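Local coordinates for capsid protein (Infectious hypodermal and hematopoietic necrosis virus, PDB 3N7X) that forms the icosahedral capsid of a shrimp densovirus from sixty calcium-binding beta-barrel subunits, which probably encloses the viral genome, at residues 106-112 against 219-225; 57-61 against 265-269; 44-50 against 291-297. One frame throughout, in Å; residues are numbered along the deposited sequence.

Contact 1: residues 106-112 against 219-225; sequences MKTYGWK and NWYGGEI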
loop_
_atom_site.group_PDB
_atom_site.type_symbol
_atom_site.label_atom_id
_atom_site.label_comp_id
_atom_site.label_asym_id
_atom_site.label_seq_id
_atom_site.Cartn_x
_atom_site.Cartn_y
_atom_site.Cartn_z
ATOM N N MET A 106 -43.302 72.062 -50.780
ATOM C CA MET A 106 -43.454 72.404 -49.369
ATOM C C MET A 106 -44.830 72.977 -49.127
ATOM O O MET A 106 -45.574 72.519 -48.264
ATOM C CB MET A 106 -42.479 73.495 -48.959
ATOM C CG MET A 106 -41.068 73.084 -48.785
ATOM S SD MET A 106 -40.179 74.579 -48.359
ATOM C CE MET A 106 -40.835 74.929 -46.707
ATOM N N LYS A 107 -45.127 74.022 -49.886
ATOM C CA LYS A 107 -46.378 74.738 -49.785
ATOM C C LYS A 107 -47.596 73.837 -49.816
ATOM O O LYS A 107 -48.494 73.961 -48.987
ATOM C CB LYS A 107 -46.482 75.753 -50.924
ATOM C CG LYS A 107 -47.813 76.497 -50.968
ATOM C CD LYS A 107 -47.968 77.307 -52.250
ATOM C CE LYS A 107 -47.945 76.404 -53.481
ATOM N NZ LYS A 107 -48.133 77.156 -54.764
ATOM N N THR A 108 -47.618 72.919 -50.770
ATOM C CA THR A 108 -48.762 72.045 -50.933
ATOM C C THR A 108 -48.814 70.767 -50.112
ATOM O O THR A 108 -49.872 70.402 -49.607
ATOM C CB THR A 108 -48.917 71.655 -52.407
ATOM O OG1 THR A 108 -49.014 72.844 -53.202
ATOM C CG2 THR A 108 -50.162 70.806 -52.605
ATOM N N TYR A 109 -47.688 70.085 -49.970
ATOM C CA TYR A 109 -47.707 68.821 -49.257
ATOM C C TYR A 109 -47.181 68.788 -47.833
ATOM O O TYR A 109 -47.363 67.794 -47.137
ATOM C CB TYR A 109 -47.020 67.771 -50.125
ATOM C CG TYR A 109 -47.748 67.606 -51.443
ATOM C CD1 TYR A 109 -48.974 66.939 -51.500
ATOM C CD2 TYR A 109 -47.261 68.191 -52.616
ATOM C CE1 TYR A 109 -49.699 66.861 -52.687
ATOM C CE2 TYR A 109 -47.987 68.121 -53.813
ATOM C CZ TYR A 109 -49.204 67.455 -53.836
ATOM O OH TYR A 109 -49.943 67.387 -54.995
ATOM N N GLY A 110 -46.536 69.860 -47.388
ATOM C CA GLY A 110 -46.064 69.881 -46.014
ATOM C C GLY A 110 -44.587 69.681 -45.748
ATOM O O GLY A 110 -43.860 69.082 -46.548
ATOM N N TRP A 111 -44.154 70.172 -44.592
ATOM C CA TRP A 111 -42.759 70.084 -44.197
ATOM C C TRP A 111 -42.585 70.106 -42.679
ATOM O O TRP A 111 -43.521 70.409 -41.935
ATOM C CB TRP A 111 -41.985 71.252 -44.809
ATOM C CG TRP A 111 -42.670 72.577 -44.600
ATOM C CD1 TRP A 111 -43.505 73.214 -45.472
ATOM C CD2 TRP A 111 -42.612 73.402 -43.426
ATOM N NE1 TRP A 111 -43.971 74.383 -44.917
ATOM C CE2 TRP A 111 -43.438 74.524 -43.663
ATOM C CE3 TRP A 111 -41.944 73.301 -42.197
ATOM C CZ2 TRP A 111 -43.614 75.544 -42.715
ATOM C CZ3 TRP A 111 -42.118 74.315 -41.252
ATOM C CH2 TRP A 111 -42.948 75.423 -41.520
ATOM N N LYS A 112 -41.369 69.782 -42.241
ATOM C CA LYS A 112 -40.995 69.770 -40.827
ATOM C C LYS A 112 -39.584 70.304 -40.742
ATOM O O LYS A 112 -38.807 70.166 -41.689
ATOM C CB LYS A 112 -40.910 68.353 -40.256
ATOM C CG LYS A 112 -42.173 67.576 -40.152
ATOM C CD LYS A 112 -41.859 66.202 -39.588
ATOM C CE LYS A 112 -43.123 65.381 -39.464
ATOM N NZ LYS A 112 -42.840 64.028 -38.936
ATOM N N ASN A 219 -46.222 67.102 -36.222
ATOM C CA ASN A 219 -47.060 67.497 -37.354
ATOM C C ASN A 219 -46.282 67.847 -38.611
ATOM O O ASN A 219 -45.058 67.976 -38.596
ATOM C CB ASN A 219 -47.900 68.730 -37.008
ATOM C CG ASN A 219 -48.746 68.540 -35.778
ATOM O OD1 ASN A 219 -49.440 67.533 -35.636
ATOM N ND2 ASN A 219 -48.709 69.518 -34.883
ATOM N N TRP A 220 -47.028 67.993 -39.702
ATOM C CA TRP A 220 -46.487 68.428 -40.982
ATOM C C TRP A 220 -47.078 69.836 -41.091
ATOM O O TRP A 220 -48.210 70.071 -40.655
ATOM C CB TRP A 220 -47.001 67.568 -42.142
ATOM C CG TRP A 220 -46.359 66.215 -42.250
ATOM C CD1 TRP A 220 -46.935 65.008 -41.973
ATOM C CD2 TRP A 220 -45.014 65.933 -42.662
ATOM N NE1 TRP A 220 -46.033 63.991 -42.185
ATOM C CE2 TRP A 220 -44.846 64.528 -42.608
ATOM C CE3 TRP A 220 -43.933 66.730 -43.073
ATOM C CZ2 TRP A 220 -43.641 63.900 -42.948
ATOM C CZ3 TRP A 220 -42.731 66.107 -43.412
ATOM C CH2 TRP A 220 -42.597 64.702 -43.346
ATOM N N TYR A 221 -46.323 70.770 -41.653
ATOM C CA TYR A 221 -46.796 72.142 -41.789
ATOM C C TYR A 221 -46.845 72.542 -43.252
ATOM O O TYR A 221 -46.032 72.081 -44.055
ATOM C CB TYR A 221 -45.878 73.076 -40.994
ATOM C CG TYR A 221 -45.923 72.779 -39.510
ATOM C CD1 TYR A 221 -46.825 73.440 -38.675
ATOM C CD2 TYR A 221 -45.147 71.756 -38.958
ATOM C CE1 TYR A 221 -46.963 73.085 -37.329
ATOM C CE2 TYR A 221 -45.279 71.390 -37.614
ATOM C CZ TYR A 221 -46.193 72.058 -36.808
ATOM O OH TYR A 221 -46.361 71.686 -35.494
ATOM N N GLY A 222 -47.806 73.391 -43.601
ATOM C CA GLY A 222 -47.931 73.821 -44.981
ATOM C C GLY A 222 -47.629 75.291 -45.218
ATOM O O GLY A 222 -47.343 76.031 -44.275
ATOM N N GLY A 223 -47.685 75.705 -46.484
ATOM C CA GLY A 223 -47.440 77.092 -46.835
ATOM C C GLY A 223 -45.995 77.421 -47.140
ATOM O O GLY A 223 -45.085 76.675 -46.781
ATOM N N GLU A 224 -45.783 78.547 -47.814
ATOM C CA GLU A 224 -44.437 78.988 -48.155
ATOM C C GLU A 224 -43.897 79.809 -46.995
ATOM O O GLU A 224 -44.613 80.100 -46.036
ATOM C CB GLU A 224 -44.446 79.894 -49.389
ATOM C CG GLU A 224 -45.342 79.465 -50.530
ATOM C CD GLU A 224 -45.266 80.436 -51.706
ATOM O OE1 GLU A 224 -45.230 81.666 -51.462
ATOM O OE2 GLU A 224 -45.252 79.974 -52.870
ATOM N N ILE A 225 -42.624 80.174 -47.086
ATOM C CA ILE A 225 -42.003 81.017 -46.080
ATOM C C ILE A 225 -41.768 82.316 -46.843
ATOM O O ILE A 225 -40.780 82.466 -47.562
ATOM C CB ILE A 225 -40.669 80.426 -45.560
ATOM C CG1 ILE A 225 -40.946 79.267 -44.595
ATOM C CG2 ILE A 225 -39.882 81.491 -44.803
ATOM C CD1 ILE A 225 -41.611 78.084 -45.215
HETATM O O HOH W 1 -45.134 77.912 -54.895
#

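Contact 2: residues 57-61 against 265-269; sequences EFDAA and FMRMS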
loop_
_atom_site.group_PDB
_atom_site.type_symbol
_atom_site.label_atom_id
_atom_site.label_comp_id
_atom_site.label_asym_id
_atom_site.label_seq_id
_atom_site.Cartn_x
_atom_site.Cartn_y
_atom_site.Cartn_z
ATOM N N GLU A 57 -21.392 92.214 -37.220
ATOM C CA GLU A 57 -20.614 93.217 -36.502
ATOM C C GLU A 57 -21.461 93.702 -35.334
ATOM O O GLU A 57 -22.687 93.741 -35.427
ATOM C CB GLU A 57 -20.257 94.403 -37.399
ATOM C CG GLU A 57 -19.420 94.066 -38.619
ATOM C CD GLU A 57 -20.262 93.565 -39.780
ATOM O OE1 GLU A 57 -21.347 94.143 -40.009
ATOM O OE2 GLU A 57 -19.840 92.607 -40.469
ATOM N N PHE A 58 -20.807 94.078 -34.242
ATOM C CA PHE A 58 -21.518 94.543 -33.059
ATOM C C PHE A 58 -20.769 95.655 -32.347
ATOM O O PHE A 58 -19.539 95.720 -32.405
ATOM C CB PHE A 58 -21.669 93.408 -32.043
ATOM C CG PHE A 58 -22.400 92.206 -32.558
ATOM C CD1 PHE A 58 -23.785 92.214 -32.676
ATOM C CD2 PHE A 58 -21.700 91.049 -32.898
ATOM C CE1 PHE A 58 -24.466 91.086 -33.122
ATOM C CE2 PHE A 58 -22.370 89.917 -33.346
ATOM C CZ PHE A 58 -23.757 89.933 -33.459
ATOM N N ASP A 59 -21.518 96.519 -31.670
ATOM C CA ASP A 59 -20.927 97.575 -30.860
ATOM C C ASP A 59 -21.689 97.508 -29.539
ATOM O O ASP A 59 -22.423 96.551 -29.306
ATOM C CB ASP A 59 -21.059 98.959 -31.511
ATOM C CG ASP A 59 -22.494 99.369 -31.751
ATOM O OD1 ASP A 59 -23.410 98.820 -31.101
ATOM O OD2 ASP A 59 -22.704 100.267 -32.590
ATOM N N ALA A 60 -21.531 98.508 -28.682
ATOM C CA ALA A 60 -22.204 98.490 -27.391
ATOM C C ALA A 60 -23.709 98.767 -27.449
ATOM O O ALA A 60 -24.336 99.007 -26.411
ATOM C CB ALA A 60 -21.524 99.470 -26.444
ATOM N N ALA A 61 -24.286 98.729 -28.648
ATOM C CA ALA A 61 -25.728 98.958 -28.831
ATOM C C ALA A 61 -26.180 100.323 -28.317
ATOM O O ALA A 61 -27.337 100.511 -27.926
ATOM C CB ALA A 61 -26.523 97.857 -28.130
ATOM N N PHE A 265 -29.592 87.653 -27.224
ATOM C CA PHE A 265 -29.458 89.099 -27.311
ATOM C C PHE A 265 -27.993 89.413 -27.042
ATOM O O PHE A 265 -27.361 88.750 -26.219
ATOM C CB PHE A 265 -30.358 89.758 -26.271
ATOM C CG PHE A 265 -31.820 89.527 -26.521
ATOM C CD1 PHE A 265 -32.508 90.292 -27.456
ATOM C CD2 PHE A 265 -32.501 88.515 -25.852
ATOM C CE1 PHE A 265 -33.858 90.051 -27.726
ATOM C CE2 PHE A 265 -33.846 88.265 -26.114
ATOM C CZ PHE A 265 -34.525 89.037 -27.053
ATOM N N MET A 266 -27.445 90.410 -27.732
ATOM C CA MET A 266 -26.031 90.732 -27.562
ATOM C C MET A 266 -25.701 92.208 -27.604
ATOM O O MET A 266 -26.535 93.039 -27.952
ATOM C CB MET A 266 -25.206 90.059 -28.657
ATOM C CG MET A 266 -25.461 88.586 -28.825
ATOM S SD MET A 266 -25.459 88.154 -30.573
ATOM C CE MET A 266 -27.008 88.921 -31.066
ATOM N N ARG A 267 -24.451 92.500 -27.258
ATOM C CA ARG A 267 -23.893 93.845 -27.277
ATOM C C ARG A 267 -22.436 93.727 -26.872
ATOM O O ARG A 267 -22.094 92.937 -25.992
ATOM C CB ARG A 267 -24.617 94.779 -26.299
ATOM C CG ARG A 267 -24.199 94.635 -24.846
ATOM C CD ARG A 267 -24.821 95.726 -23.991
ATOM N NE ARG A 267 -24.438 95.603 -22.589
ATOM C CZ ARG A 267 -24.824 96.437 -21.629
ATOM N NH1 ARG A 267 -25.611 97.466 -21.914
ATOM N NH2 ARG A 267 -24.420 96.243 -20.381
ATOM N N MET A 268 -21.569 94.481 -27.533
ATOM C CA MET A 268 -20.166 94.458 -27.166
ATOM C C MET A 268 -20.192 95.029 -25.750
ATOM O O MET A 268 -20.956 95.955 -25.473
ATOM C CB MET A 268 -19.362 95.357 -28.108
ATOM C CG MET A 268 -17.855 95.311 -27.905
ATOM S SD MET A 268 -16.982 93.834 -28.528
ATOM C CE MET A 268 -18.299 92.834 -29.044
ATOM N N SER A 269 -19.399 94.469 -24.845
ATOM C CA SER A 269 -19.394 94.956 -23.469
ATOM C C SER A 269 -19.004 96.438 -23.427
ATOM O O SER A 269 -17.923 96.822 -23.872
ATOM C CB SER A 269 -18.433 94.120 -22.622
ATOM O OG SER A 269 -18.676 94.326 -21.244
#

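Contact 3: residues 44-50 against 291-297; sequences DSIHITF and LHLEVRL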
loop_
_atom_site.group_PDB
_atom_site.type_symbol
_atom_site.label_atom_id
_atom_site.label_comp_id
_atom_site.label_asym_id
_atom_site.label_seq_id
_atom_site.Cartn_x
_atom_site.Cartn_y
_atom_site.Cartn_z
ATOM N N ASP A 44 -44.246 59.101 -47.710
ATOM C CA ASP A 44 -42.815 59.194 -47.972
ATOM C C ASP A 44 -42.374 60.648 -48.139
ATOM O O ASP A 44 -43.164 61.517 -48.518
ATOM C CB ASP A 44 -42.391 58.311 -49.165
ATOM C CG ASP A 44 -43.377 58.331 -50.321
ATOM O OD1 ASP A 44 -44.564 58.686 -50.121
ATOM O OD2 ASP A 44 -42.952 57.955 -51.441
ATOM N N SER A 45 -41.111 60.915 -47.830
ATOM C CA SER A 45 -40.611 62.276 -47.884
ATOM C C SER A 45 -39.152 62.384 -48.297
ATOM O O SER A 45 -38.484 61.378 -48.521
ATOM C CB SER A 45 -40.781 62.911 -46.507
ATOM O OG SER A 45 -40.115 62.131 -45.522
ATOM N N ILE A 46 -38.669 63.619 -48.386
ATOM C CA ILE A 46 -37.284 63.885 -48.750
ATOM C C ILE A 46 -36.678 64.844 -47.733
ATOM O O ILE A 46 -37.401 65.567 -47.045
ATOM C CB ILE A 46 -37.183 64.521 -50.136
ATOM C CG1 ILE A 46 -38.050 65.779 -50.183
ATOM C CG2 ILE A 46 -37.589 63.519 -51.197
ATOM C CD1 ILE A 46 -37.883 66.580 -51.450
ATOM N N HIS A 47 -35.350 64.851 -47.648
ATOM C CA HIS A 47 -34.642 65.712 -46.703
ATOM C C HIS A 47 -33.730 66.698 -47.416
ATOM O O HIS A 47 -32.998 66.330 -48.331
ATOM C CB HIS A 47 -33.821 64.855 -45.735
ATOM C CG HIS A 47 -34.658 63.994 -44.839
ATOM N ND1 HIS A 47 -35.043 64.389 -43.574
ATOM C CD2 HIS A 47 -35.222 62.778 -45.042
ATOM C CE1 HIS A 47 -35.806 63.450 -43.037
ATOM N NE2 HIS A 47 -35.930 62.463 -43.907
ATOM N N ILE A 48 -33.785 67.956 -46.997
ATOM C CA ILE A 48 -32.956 68.993 -47.591
ATOM C C ILE A 48 -32.247 69.759 -46.490
ATOM O O ILE A 48 -32.881 70.219 -45.538
ATOM C CB ILE A 48 -33.784 70.026 -48.406
ATOM C CG1 ILE A 48 -34.541 69.344 -49.544
ATOM C CG2 ILE A 48 -32.862 71.078 -48.995
ATOM C CD1 ILE A 48 -35.825 68.687 -49.120
ATOM N N THR A 49 -30.932 69.893 -46.620
ATOM C CA THR A 49 -30.151 70.633 -45.642
ATOM C C THR A 49 -29.771 71.997 -46.210
ATOM O O THR A 49 -29.394 72.111 -47.376
ATOM C CB THR A 49 -28.866 69.883 -45.261
ATOM O OG1 THR A 49 -29.209 68.685 -44.556
ATOM C CG2 THR A 49 -27.980 70.755 -44.370
ATOM N N PHE A 50 -29.887 73.025 -45.380
ATOM C CA PHE A 50 -29.540 74.381 -45.781
ATOM C C PHE A 50 -28.303 74.788 -45.004
ATOM O O PHE A 50 -28.217 74.541 -43.797
ATOM C CB PHE A 50 -30.691 75.333 -45.458
ATOM C CG PHE A 50 -31.905 75.114 -46.307
ATOM C CD1 PHE A 50 -32.109 75.870 -47.459
ATOM C CD2 PHE A 50 -32.825 74.116 -45.985
ATOM C CE1 PHE A 50 -33.212 75.639 -48.283
ATOM C CE2 PHE A 50 -33.931 73.876 -46.800
ATOM C CZ PHE A 50 -34.123 74.640 -47.954
ATOM N N LEU A 291 -29.855 74.283 -41.320
ATOM C CA LEU A 291 -31.216 73.884 -41.014
ATOM C C LEU A 291 -31.528 72.600 -41.769
ATOM O O LEU A 291 -31.216 72.473 -42.957
ATOM C CB LEU A 291 -32.208 74.979 -41.401
ATOM C CG LEU A 291 -33.678 74.618 -41.139
ATOM C CD1 LEU A 291 -34.476 75.874 -40.828
ATOM C CD2 LEU A 291 -34.258 73.883 -42.347
ATOM N N HIS A 292 -32.123 71.643 -41.062
ATOM C CA HIS A 292 -32.494 70.363 -41.651
ATOM C C HIS A 292 -33.995 70.356 -41.878
ATOM O O HIS A 292 -34.785 70.364 -40.930
ATOM C CB HIS A 292 -32.090 69.202 -40.735
ATOM C CG HIS A 292 -30.610 69.086 -40.527
ATOM N ND1 HIS A 292 -29.717 68.976 -41.574
ATOM C CD2 HIS A 292 -29.865 69.079 -39.395
ATOM C CE1 HIS A 292 -28.486 68.906 -41.097
ATOM N NE2 HIS A 292 -28.548 68.967 -39.778
ATOM N N LEU A 293 -34.378 70.348 -43.149
ATOM C CA LEU A 293 -35.776 70.361 -43.531
ATOM C C LEU A 293 -36.209 69.019 -44.100
ATOM O O LEU A 293 -35.432 68.329 -44.762
ATOM C CB LEU A 293 -36.003 71.443 -44.581
ATOM C CG LEU A 293 -37.456 71.716 -44.968
ATOM C CD1 LEU A 293 -38.141 72.494 -43.858
ATOM C CD2 LEU A 293 -37.497 72.508 -46.259
ATOM N N GLU A 294 -37.449 68.642 -43.820
ATOM C CA GLU A 294 -37.994 67.405 -44.353
ATOM C C GLU A 294 -39.269 67.808 -45.068
ATOM O O GLU A 294 -40.134 68.478 -44.500
ATOM C CB GLU A 294 -38.298 66.387 -43.248
ATOM C CG GLU A 294 -38.960 65.115 -43.778
ATOM C CD GLU A 294 -39.127 64.019 -42.727
ATOM O OE1 GLU A 294 -39.111 64.326 -41.514
ATOM O OE2 GLU A 294 -39.288 62.840 -43.119
ATOM N N VAL A 295 -39.367 67.426 -46.332
ATOM C CA VAL A 295 -40.526 67.767 -47.128
ATOM C C VAL A 295 -41.246 66.515 -47.577
ATOM O O VAL A 295 -40.645 65.527 -48.003
ATOM C CB VAL A 295 -40.138 68.587 -48.367
ATOM C CG1 VAL A 295 -41.382 68.940 -49.162
ATOM C CG2 VAL A 295 -39.401 69.844 -47.945
ATOM N N ARG A 296 -42.559 66.592 -47.482
ATOM C CA ARG A 296 -43.452 65.516 -47.837
ATOM C C ARG A 296 -43.617 65.446 -49.367
ATOM O O ARG A 296 -43.701 66.476 -50.040
ATOM C CB ARG A 296 -44.767 65.805 -47.119
ATOM C CG ARG A 296 -45.785 64.742 -47.164
ATOM C CD ARG A 296 -45.431 63.514 -46.364
ATOM N NE ARG A 296 -46.486 62.564 -46.672
ATOM C CZ ARG A 296 -47.656 62.527 -46.050
ATOM N NH1 ARG A 296 -47.911 63.364 -45.055
ATOM N NH2 ARG A 296 -48.605 61.715 -46.487
ATOM N N LEU A 297 -43.638 64.236 -49.924
ATOM C CA LEU A 297 -43.798 64.069 -51.373
ATOM C C LEU A 297 -45.262 64.028 -51.800
ATOM O O LEU A 297 -46.144 63.669 -51.015
ATOM C CB LEU A 297 -43.136 62.771 -51.839
ATOM C CG LEU A 297 -41.613 62.710 -51.930
ATOM C CD1 LEU A 297 -41.173 61.281 -52.218
ATOM C CD2 LEU A 297 -41.138 63.641 -53.027
HETATM O O HOH W 2 -45.850 61.691 -49.183
HETATM O O HOH W 3 -33.505 66.883 -42.254
#

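Contact 1: residues 106-112 against 219-225
Where the helix ending at Y109 gives way to a strand at W111, the chain at 219-225 takes up polar groups around the break. The helical carbonyl K107 O accepts from G223 N (3.2 Å), while G110 N satisfies M106 O (3.0 Å). G110, with positive phi, ends the helix; its CA makes a CA-H...O contact with Y221 O (2.9 Å), and a CB would crowd W220 CB and the preceding carbonyl. W111 and Y221 form a single antiparallel hydrogen-bonded bridge: W111 N gives to Y221 O (2.7 Å) and Y221 N to W111 O (2.8 Å). W111 NE1 donates to G223 O (3.2 Å), and Y221 CB sits over its six-membered ring. K112 lays CE and NZ over the W220 six-membered ring, CH-pi and cation-pi, and NZ bonds T217 O. N219 ND2 serves Y221 OH (3.3 Å) and V251 O; N219 OD1 and W220 NE1 weakly hydrogen-bond H257 and N329 of a neighbouring subunit, and I225 N bonds Y99 OH. At the exposed end a water links K107 NZ (3.1 Å) to E224 OE2 (2.9 Å). Buried M106 CE packs on I225 CD1. This glycine-stopped helix-to-strand junction leads into a long strand of a viral jelly roll.

Contact 2: residues 57-61 against 265-269
Two strands here meet at a steep angle and share just one backbone hydrogen bond: the axes of 57-59 and 265-268 run at 69° to each other, approach to 5.2 Å, and build no ladder. The bond runs from M268 N to D59 O (2.9 Å, 163° at the hydrogen). Beside it, A60 CA lies 3.4 Å from M268 O in a CA-H...O contact. The chain turns away directly after the bond. D59 OD1 accepts from A61 N (2.6 Å), which closes an Asx turn, and A61 itself has a positive phi; Y72 OH is a further partner of the same carboxylate oxygen. The turn brings A61 CB to 4.1 Å from R267 CB.

F58 and M266 both point toward the opposite segment. F58 CZ is 3.8 Å from M266 SD, and the sulfur stands 4.5 Å from the ring centroid in an oblique Met-aromatic contact. Y72 meets the same ring edge-to-face, and M268 packs on L149 and C283. The strands belong to different sheets of the jelly roll, 57-59 to the one containing 281-296 and 265-268 to the one containing 70-74 and 149-153.

The R267 side chain leaves sideways, and its guanidinium forms a salt bridge with E150 and hydrogen bonds to Y190 O and to Y55 OH of a neighbouring subunit; Y55 and E191 are calcium-binding residues. The chemistry implies a single polar backbone link beside apolar F58-M266 packing, with the charged D59 and R267 engaged by partners outside the pair, close to the metal sites.

Contact 3: residues 44-50 against 291-297
Strands 45-50 and 291-296 run antiparallel, their axes 4.6 Å apart at closest and their directions 154° apart. The register pairs S45 with R296 and continues residue by residue to F50 with L291. I46-V295, I48-L293 and F50-L291 are the hydrogen-bonded pairs, each closed by two bonds: I46 N to V295 O, V295 N to I46 O, I48 N to L293 O, L293 N to I48 O and F50 N to L291 O are all 2.8 Å, and L291 N to F50 O is 3.0 Å. L297 N to D44 O (3.1 Å) adds one more bond past the strand ends. CA-H...O contacts, such as H47 CA to L293 O (3.4 Å), run between the hydrogen-bonded rungs.

Strands 45-59, 281-296, 111-131 and 208-214 lie next to one another in that order, as in the BIDG sheet of a viral jelly roll, whose first two members pair here.

One face is apolar. I46 CG1 meets V295 CB (3.9 Å), I48 CD1 meets V295 CG2 (3.9 Å), and F50 CE2 touches L293 CD2 (3.9 Å). Helix 97-109 packs against this face, and I46 also meets I46 of a neighbouring subunit.

The other face is polar. S45 OG donates to E294 OE2 (2.6 Å), E294 CG lies over the H47 ring, and T49 OG1 hydrogen-bonds H292 ND1 (3.0 Å). A water joins R296 NE (2.7 Å) to D44 O (2.8 Å), while R296 NH2 forms a salt bridge to the C-terminal carboxylate of N329 of another neighbouring subunit. Before the strand, D44 forms a salt bridge to R98 of the subunit supplying the second I46.

Contacts 1 and 3 adjoin, their centres about 10 Å apart, whereas contact 2 lies on the opposite side of the chain's centre, with centres about 36 and 35 Å from them. Strand 281-296 joins the near pair: K112 N reaches E294 O (2.9 Å) and G110 O reaches R296 N (3.0 Å), so the strand of contact 1 beginning at W111 lies next to 281-296 in the same sheet. Contacts 2 and 3 use the two ends of strand 45-59. Contact 2 is buried and mostly apolar, with a single backbone bond where two strands from different sheets cross; contact 3 is a regular ladder with one buried face, and contact 1, also partly buried, mixes one bridge with helix-end and indole bonds.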